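Local coordinates for GDP-L-fucose synthase (Campylobacter jejuni subsp. jejuni serotype O:2, PDB 7M13), which probably catalyses the NADPH-dependent reduction of a GDP-linked 4-keto heptose on the way to GDP-D-glycero-L-gluco-heptose, the donor form of a capsular polysaccharide heptose, at residues 183-186 with 187-190; 288-291 with 292-296. All blocks are in the same frame, centred on the assembly; numbering follows the deposited sequence.

Contact 1 of 2, residues 183-186 with 187-190; sequences RVLP and ALLR. With NAP (NADP nicotinamide-adenine-dinucleotide phosphate), chain E.
Arg183 and Ala187 meet where helix 184-199 begins: Arg183 takes the N-cap position, and its carbonyl O accepts a hydrogen bond from Ala187 N at 3.0 Å, with the CB of Ala187 packed beside the same oxygen. From this position the Arg183 side chain runs the other way, into the NADP pocket of this Rossmann-type enzyme, where Thr19 N and Ala20 N also bond to the cofactor. With CG anti to the carbonyl carbon (chi1 -66°) and the chain extended as far as NE, the guanidinium grips both phosphates: NH1 donates to NAP O1A at 2.8 Å, in the plane of the group at its edge, and NH2 to NAP O1N at 3.2 Å. Two bonds from different nitrogens limit the rotation of the guanidinium and should offset the phosphate charge. Further along the helix, Leu188 N bonds to Val184 O, Leu189 N to Leu185 O with a nearly straight N-H...O angle of 173°, and Arg190 N to Pro186 O. Leu185 CD1 only loosely approaches Leu188 CD2, at 4.4 Å. Arg190 extends to a salt bridge with Asp209. Leu185 and Leu188 press on helix 287-298, Leu185 and Leu189 on helix 335-347, and Val184 and Leu185 on strand 241-246.

Contact 2 of 2, residues 288-291 with 292-296; sequences KEVA and LMVKN
Lys295 N donates to Ala291 O at 2.8 Å, the shortest of four backbone bonds that join 288-291 to 292-296 along most of helix 287-298. Leu292 N bonds to Lys288 O at 2.9 Å, Val294 N to Val290 O, and Met293 N to Glu289 O at 3.1 Å, the i to i+4 pattern of an alpha-helix. Lys295 and Glu289 find polar partners beyond these turns: Lys295 NZ donates to Gly302 O, while Glu289 OE2 receives the amide of Ser286 just before the helix and has a long, weak ion pair with Arg241. Around this backbone, the exposed Lys288 and Leu292 lie side by side and point the same way, Lys288 CG meeting Leu292 CD1 at 4.1 Å. Leu292 has CG anti to its carbonyl carbon (chi1 -67°), which brings CG to 3.3 Å from Lys288 O. Val290 and Val294 are buried, and Val290 CG1 faces Val294 CG2 at 4.4 Å. The same CG2, also anti to the carbonyl carbon of its residue, rests 3.3 Å from Val290 O, the oxygen that accepts the Val294 amide. Met293, partly exposed, stretches out beyond CG with its CB close to Val290 O. Val290 and Val294 turn to helix 184-199, Val290 and Met293 to helix 335-347 and to Tyr285 of strand 285-286, whereas Lys288 touches Phe306, and Ala291 and Leu292 touch Leu304, of strand 303-307.

Contact 1 comes first along the chain, at the start of helix 184-199, and is complete long before contact 2 arises within helix 287-298. The two are in series, neither enclosing nor crossing the other, and each spans adjacent turns of one helix without closing a long loop. Their centres are about 11 Å apart, and the helices touch directly: Val290 CG1 lies 3.6 Å from Leu188 CD2 and 3.7 Å from Leu185 CD1, and Val294 CG1 packs on the backbone of Leu189. Helix 335-347 borders both. This shared apolar interface joins the helix whose N-cap residue, Arg183, binds the cofactor pyrophosphate through its side chain to the helix that backs strand 303-307.

Contact 1 of 2, residues 183-186 with 187-190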
ATOM      1  N   ARG B 183      -5.435  22.915  -8.378  1.00 29.33           N
ATOM      2  CA  ARG B 183      -4.071  23.487  -8.475  1.00 30.10           C
ATOM      3  C   ARG B 183      -4.143  24.906  -7.933  1.00 31.05           C
ATOM      4  O   ARG B 183      -4.380  25.842  -8.746  1.00 28.60           O
ATOM      5  CB  ARG B 183      -3.568  23.391  -9.907  1.00 32.55           C
ATOM      6  CG  ARG B 183      -3.387  21.945 -10.326  1.00 31.55           C
ATOM      7  CD  ARG B 183      -2.704  21.826 -11.645  1.00 30.35           C
ATOM      8  NE  ARG B 183      -2.743  20.432 -12.051  1.00 29.45           N
ATOM      9  CZ  ARG B 183      -1.715  19.587 -12.011  1.00 30.81           C
ATOM     10  NH1 ARG B 183      -1.904  18.344 -12.430  1.00 27.04           N
ATOM     11  NH2 ARG B 183      -0.512  19.985 -11.610  1.00 28.07           N
ATOM     12  N   VAL B 184      -3.990  25.036  -6.612  1.00 29.51           N
ATOM     13  CA  VAL B 184      -4.522  26.197  -5.839  1.00 29.15           C
ATOM     14  C   VAL B 184      -3.859  27.465  -6.388  1.00 28.23           C
ATOM     15  O   VAL B 184      -4.589  28.418  -6.719  1.00 28.64           O
ATOM     16  CB  VAL B 184      -4.301  26.049  -4.318  1.00 32.40           C
ATOM     17  CG1 VAL B 184      -4.571  27.347  -3.570  1.00 38.40           C
ATOM     18  CG2 VAL B 184      -5.141  24.923  -3.739  1.00 34.77           C
ATOM     19  N   LEU B 185      -2.523  27.511  -6.446  1.00 27.11           N
ATOM     20  CA  LEU B 185      -1.834  28.793  -6.741  1.00 26.84           C
ATOM     21  C   LEU B 185      -2.004  29.127  -8.220  1.00 27.46           C
ATOM     22  O   LEU B 185      -2.414  30.236  -8.544  1.00 29.63           O
ATOM     23  CB  LEU B 185      -0.375  28.737  -6.283  1.00 25.98           C
ATOM     24  CG  LEU B 185       0.352  30.074  -6.155  1.00 28.01           C
ATOM     25  CD1 LEU B 185      -0.581  31.197  -5.719  1.00 27.71           C
ATOM     26  CD2 LEU B 185       1.529  29.980  -5.204  1.00 27.16           C
ATOM     27  N   PRO B 186      -1.769  28.212  -9.188  1.00 25.21           N
ATOM     28  CA  PRO B 186      -1.998  28.548 -10.593  1.00 24.25           C
ATOM     29  C   PRO B 186      -3.421  29.044 -10.871  1.00 26.13           C
ATOM     30  O   PRO B 186      -3.542  29.993 -11.629  1.00 27.84           O
ATOM     31  CB  PRO B 186      -1.692  27.237 -11.341  1.00 23.16           C
ATOM     32  CG  PRO B 186      -0.655  26.578 -10.440  1.00 25.23           C
ATOM     33  CD  PRO B 186      -1.148  26.880  -9.039  1.00 24.25           C
ATOM     34  N   ALA B 187      -4.430  28.439 -10.242  1.00 26.37           N
ATOM     35  CA  ALA B 187      -5.859  28.798 -10.430  1.00 23.47           C
ATOM     36  C   ALA B 187      -6.135  30.162  -9.802  1.00 29.06           C
ATOM     37  O   ALA B 187      -6.861  30.957 -10.422  1.00 30.37           O
ATOM     38  CB  ALA B 187      -6.772  27.767  -9.824  1.00 25.66           C
ATOM     39  N   LEU B 188      -5.587  30.419  -8.611  1.00 27.59           N
ATOM     40  CA  LEU B 188      -5.720  31.733  -7.940  1.00 27.11           C
ATOM     41  C   LEU B 188      -5.155  32.817  -8.866  1.00 27.36           C
ATOM     42  O   LEU B 188      -5.842  33.837  -9.072  1.00 28.57           O
ATOM     43  CB  LEU B 188      -4.988  31.681  -6.593  1.00 28.89           C
ATOM     44  CG  LEU B 188      -5.270  32.846  -5.645  1.00 31.67           C
ATOM     45  CD1 LEU B 188      -6.760  33.026  -5.414  1.00 31.80           C
ATOM     46  CD2 LEU B 188      -4.556  32.616  -4.326  1.00 30.78           C
ATOM     47  N   LEU B 189      -3.954  32.621  -9.414  1.00 27.22           N
ATOM     48  CA  LEU B 189      -3.330  33.599 -10.339  1.00 28.06           C
ATOM     49  C   LEU B 189      -4.319  33.837 -11.483  1.00 32.66           C
ATOM     50  O   LEU B 189      -4.561  35.024 -11.815  1.00 31.07           O
ATOM     51  CB  LEU B 189      -1.990  33.074 -10.859  1.00 29.68           C
ATOM     52  CG  LEU B 189      -1.247  34.023 -11.794  1.00 32.88           C
ATOM     53  CD1 LEU B 189      -0.963  35.353 -11.108  1.00 33.60           C
ATOM     54  CD2 LEU B 189       0.047  33.394 -12.285  1.00 35.12           C
ATOM     55  N   ARG B 190      -4.910  32.766 -12.026  1.00 30.14           N
ATOM     56  CA  ARG B 190      -5.810  32.888 -13.203  1.00 33.62           C
ATOM     57  C   ARG B 190      -7.093  33.610 -12.797  1.00 30.36           C
ATOM     58  O   ARG B 190      -7.588  34.403 -13.615  1.00 32.42           O
ATOM     59  CB  ARG B 190      -6.155  31.540 -13.838  1.00 33.61           C
ATOM     60  CG  ARG B 190      -6.791  31.694 -15.216  1.00 35.39           C
ATOM     61  CD  ARG B 190      -6.833  30.407 -16.011  1.00 42.18           C
ATOM     62  NE  ARG B 190      -7.604  30.545 -17.240  1.00 41.24           N
ATOM     63  CZ  ARG B 190      -7.922  29.537 -18.045  1.00 46.60           C
ATOM     64  NH1 ARG B 190      -8.627  29.764 -19.139  1.00 48.76           N
ATOM     65  NH2 ARG B 190      -7.526  28.308 -17.763  1.00 46.55           N
TER
HETATM   66  PA  NAP E 401       1.035  16.447 -13.323  1.00 15.45           P
HETATM   67  O1A NAP E 401      -0.351  16.061 -12.898  1.00 16.81           O
HETATM   68  O2A NAP E 401       1.251  17.876 -13.757  1.00 17.63           O
HETATM   69  O5B NAP E 401       1.556  15.553 -14.504  1.00 14.99           O
HETATM   70  C5B NAP E 401       1.448  14.131 -14.447  1.00 16.15           C
HETATM   71  C4B NAP E 401       1.959  13.607 -15.752  1.00 18.05           C
HETATM   72  O4B NAP E 401       1.943  12.162 -15.664  1.00 16.49           O
HETATM   73  C3B NAP E 401       1.104  13.989 -16.978  1.00 21.21           C
HETATM   74  O3B NAP E 401       1.932  14.591 -17.967  1.00 21.36           O
HETATM   75  C2B NAP E 401       0.483  12.664 -17.407  1.00 18.93           C
HETATM   76  O2B NAP E 401       0.355  12.519 -18.822  1.00 20.00           O
HETATM   77  C1B NAP E 401       1.515  11.657 -16.911  1.00 16.26           C
HETATM   78  N9A NAP E 401       0.930  10.347 -16.726  1.00 15.22           N
HETATM   79  C8A NAP E 401      -0.087   9.990 -15.894  1.00 14.95           C
HETATM   80  N7A NAP E 401      -0.479   8.746 -16.034  1.00 16.20           N
HETATM   81  C5A NAP E 401       0.330   8.253 -17.036  1.00 13.61           C
HETATM   82  C6A NAP E 401       0.394   6.991 -17.653  1.00 15.18           C
HETATM   83  N6A NAP E 401      -0.426   5.974 -17.370  1.00 14.97           N
HETATM   84  N1A NAP E 401       1.315   6.839 -18.631  1.00 15.06           N
HETATM   85  C2A NAP E 401       2.116   7.868 -18.940  1.00 14.94           C
HETATM   86  N3A NAP E 401       2.135   9.101 -18.429  1.00 15.71           N
HETATM   87  C4A NAP E 401       1.201   9.227 -17.477  1.00 14.58           C
HETATM   88  O3  NAP E 401       2.043  16.106 -12.131  1.00 15.25           O
HETATM   89  PN  NAP E 401       2.746  17.104 -11.122  1.00 14.26           P
HETATM   90  O1N NAP E 401       1.714  18.010 -10.572  1.00 15.89           O
HETATM   91  O2N NAP E 401       3.922  17.659 -11.822  1.00 15.00           O
HETATM   92  O5D NAP E 401       3.220  16.074  -9.978  1.00 15.18           O
HETATM   93  C5D NAP E 401       4.501  15.489 -10.022  1.00 14.33           C
HETATM   94  C4D NAP E 401       4.650  14.623  -8.803  1.00 13.68           C
HETATM   95  O4D NAP E 401       4.588  15.446  -7.606  1.00 13.59           O
HETATM   96  C3D NAP E 401       3.573  13.541  -8.643  1.00 14.25           C
HETATM   97  O3D NAP E 401       4.128  12.355  -8.057  1.00 14.51           O
HETATM   98  C2D NAP E 401       2.605  14.220  -7.716  1.00 13.19           C
HETATM   99  O2D NAP E 401       1.734  13.320  -7.038  1.00 13.07           O
HETATM  100  C1D NAP E 401       3.542  14.949  -6.773  1.00 12.60           C
HETATM  101  N1N NAP E 401       2.843  16.051  -6.076  1.00 14.35           N
HETATM  102  C2N NAP E 401       2.304  17.107  -6.757  1.00 15.29           C
HETATM  103  C3N NAP E 401       1.592  18.057  -6.105  1.00 15.71           C
HETATM  104  C7N NAP E 401       0.973  19.219  -6.796  1.00 16.79           C
HETATM  105  O7N NAP E 401       0.486  20.138  -6.107  1.00 17.03           O
HETATM  106  N7N NAP E 401       0.976  19.226  -8.126  1.00 16.27           N
HETATM  107  C4N NAP E 401       1.451  17.998  -4.664  1.00 15.89           C
HETATM  108  C5N NAP E 401       2.083  16.878  -4.003  1.00 15.57           C
HETATM  109  C6N NAP E 401       2.662  15.948  -4.697  1.00 15.73           C
HETATM  110  P2B NAP E 401      -0.865  13.232 -19.608  1.00 25.06           P
HETATM  111  O1X NAP E 401      -0.452  14.675 -19.674  1.00 29.78           O
HETATM  112  O2X NAP E 401      -2.123  12.968 -18.906  1.00 22.08           O
HETATM  113  O3X NAP E 401      -0.857  12.537 -20.984  1.00 27.60           O

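Contact 2 of 2, residues 288-291 with 292-296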
ATOM      1  N   LYS B 288      -5.785  34.250   2.678  1.00 23.44           N
ATOM      2  CA  LYS B 288      -5.867  35.736   2.609  1.00 26.12           C
ATOM      3  C   LYS B 288      -4.526  36.294   2.140  1.00 25.84           C
ATOM      4  O   LYS B 288      -4.514  37.128   1.214  1.00 26.80           O
ATOM      5  CB  LYS B 288      -6.244  36.340   3.962  1.00 24.68           C
ATOM      6  CG  LYS B 288      -6.241  37.857   4.008  1.00 30.73           C
ATOM      7  CD  LYS B 288      -6.985  38.412   5.201  1.00 37.58           C
ATOM      8  CE  LYS B 288      -6.522  37.834   6.523  1.00 40.58           C
ATOM      9  NZ  LYS B 288      -7.193  38.514   7.657  1.00 42.16           N
ATOM     10  N   GLU B 289      -3.417  35.864   2.759  1.00 25.91           N
ATOM     11  CA  GLU B 289      -2.067  36.406   2.465  1.00 25.36           C
ATOM     12  C   GLU B 289      -1.691  36.072   1.019  1.00 23.88           C
ATOM     13  O   GLU B 289      -1.133  36.927   0.337  1.00 24.44           O
ATOM     14  CB  GLU B 289      -1.026  35.838   3.436  1.00 26.67           C
ATOM     15  CG  GLU B 289      -1.198  36.349   4.864  1.00 31.97           C
ATOM     16  CD  GLU B 289      -0.464  35.595   5.964  1.00 39.78           C
ATOM     17  OE1 GLU B 289      -0.206  36.209   7.027  1.00 50.27           O
ATOM     18  OE2 GLU B 289      -0.167  34.402   5.785  1.00 30.99           O
ATOM     19  N   VAL B 290      -1.953  34.844   0.572  1.00 25.74           N
ATOM     20  CA  VAL B 290      -1.618  34.417  -0.813  1.00 26.50           C
ATOM     21  C   VAL B 290      -2.477  35.209  -1.801  1.00 25.02           C
ATOM     22  O   VAL B 290      -1.910  35.702  -2.788  1.00 25.24           O
ATOM     23  CB  VAL B 290      -1.816  32.903  -1.000  1.00 26.36           C
ATOM     24  CG1 VAL B 290      -1.539  32.487  -2.440  1.00 30.38           C
ATOM     25  CG2 VAL B 290      -0.939  32.137  -0.041  1.00 29.43           C
ATOM     26  N   ALA B 291      -3.776  35.314  -1.546  1.00 24.18           N
ATOM     27  CA  ALA B 291      -4.697  36.056  -2.442  1.00 25.07           C
ATOM     28  C   ALA B 291      -4.243  37.514  -2.550  1.00 25.84           C
ATOM     29  O   ALA B 291      -4.192  38.012  -3.676  1.00 25.61           O
ATOM     30  CB  ALA B 291      -6.121  35.921  -1.995  1.00 22.45           C
ATOM     31  N   LEU B 292      -3.849  38.165  -1.450  1.00 25.93           N
ATOM     32  CA  LEU B 292      -3.377  39.572  -1.534  1.00 25.10           C
ATOM     33  C   LEU B 292      -2.097  39.625  -2.360  1.00 27.15           C
ATOM     34  O   LEU B 292      -1.932  40.563  -3.145  1.00 28.21           O
ATOM     35  CB  LEU B 292      -3.152  40.146  -0.132  1.00 26.31           C
ATOM     36  CG  LEU B 292      -4.404  40.342   0.712  1.00 30.25           C
ATOM     37  CD1 LEU B 292      -4.023  40.800   2.118  1.00 31.52           C
ATOM     38  CD2 LEU B 292      -5.356  41.325   0.046  1.00 34.09           C
ATOM     39  N   MET B 293      -1.191  38.662  -2.187  1.00 25.44           N
ATOM     40  CA  MET B 293       0.046  38.626  -2.989  1.00 27.62           C
ATOM     41  C   MET B 293      -0.366  38.582  -4.455  1.00 27.25           C
ATOM     42  O   MET B 293       0.234  39.283  -5.276  1.00 25.69           O
ATOM     43  CB  MET B 293       0.884  37.375  -2.725  1.00 28.40           C
ATOM     44  CG  MET B 293       1.774  37.452  -1.550  1.00 33.33           C
ATOM     45  SD  MET B 293       2.740  35.895  -1.503  1.00 37.51           S
ATOM     46  CE  MET B 293       3.408  36.059   0.147  1.00 38.77           C
ATOM     47  N   VAL B 294      -1.291  37.689  -4.776  1.00 26.53           N
ATOM     48  CA  VAL B 294      -1.658  37.465  -6.198  1.00 26.18           C
ATOM     49  C   VAL B 294      -2.292  38.752  -6.727  1.00 27.42           C
ATOM     50  O   VAL B 294      -1.901  39.178  -7.830  1.00 28.04           O
ATOM     51  CB  VAL B 294      -2.591  36.261  -6.369  1.00 25.81           C
ATOM     52  CG1 VAL B 294      -3.139  36.216  -7.784  1.00 26.22           C
ATOM     53  CG2 VAL B 294      -1.866  34.965  -6.016  1.00 26.22           C
ATOM     54  N   LYS B 295      -3.195  39.345  -5.945  1.00 28.72           N
ATOM     55  CA  LYS B 295      -3.925  40.598  -6.302  1.00 28.63           C
ATOM     56  C   LYS B 295      -2.920  41.693  -6.672  1.00 30.21           C
ATOM     57  O   LYS B 295      -3.102  42.363  -7.725  1.00 29.00           O
ATOM     58  CB  LYS B 295      -4.822  41.055  -5.147  1.00 30.96           C
ATOM     59  CG  LYS B 295      -5.626  42.315  -5.453  1.00 32.51           C
ATOM     60  CD  LYS B 295      -6.339  42.939  -4.270  1.00 37.65           C
ATOM     61  CE  LYS B 295      -6.807  44.349  -4.576  1.00 36.09           C
ATOM     62  NZ  LYS B 295      -7.606  44.920  -3.461  1.00 37.25           N
ATOM     63  N   ASN B 296      -1.876  41.851  -5.861  1.00 29.68           N
ATOM     64  CA  ASN B 296      -0.878  42.941  -6.009  1.00 31.63           C
ATOM     65  C   ASN B 296      -0.009  42.668  -7.238  1.00 31.30           C
ATOM     66  O   ASN B 296       0.334  43.636  -7.948  1.00 33.19           O
ATOM     67  CB  ASN B 296      -0.122  43.144  -4.695  1.00 37.88           C
ATOM     68  CG  ASN B 296      -1.052  43.637  -3.600  1.00 46.00           C
ATOM     69  OD1 ASN B 296      -0.802  43.425  -2.413  1.00 56.67           O
ATOM     70  ND2 ASN B 296      -2.147  44.278  -3.988  1.00 52.99           N
TER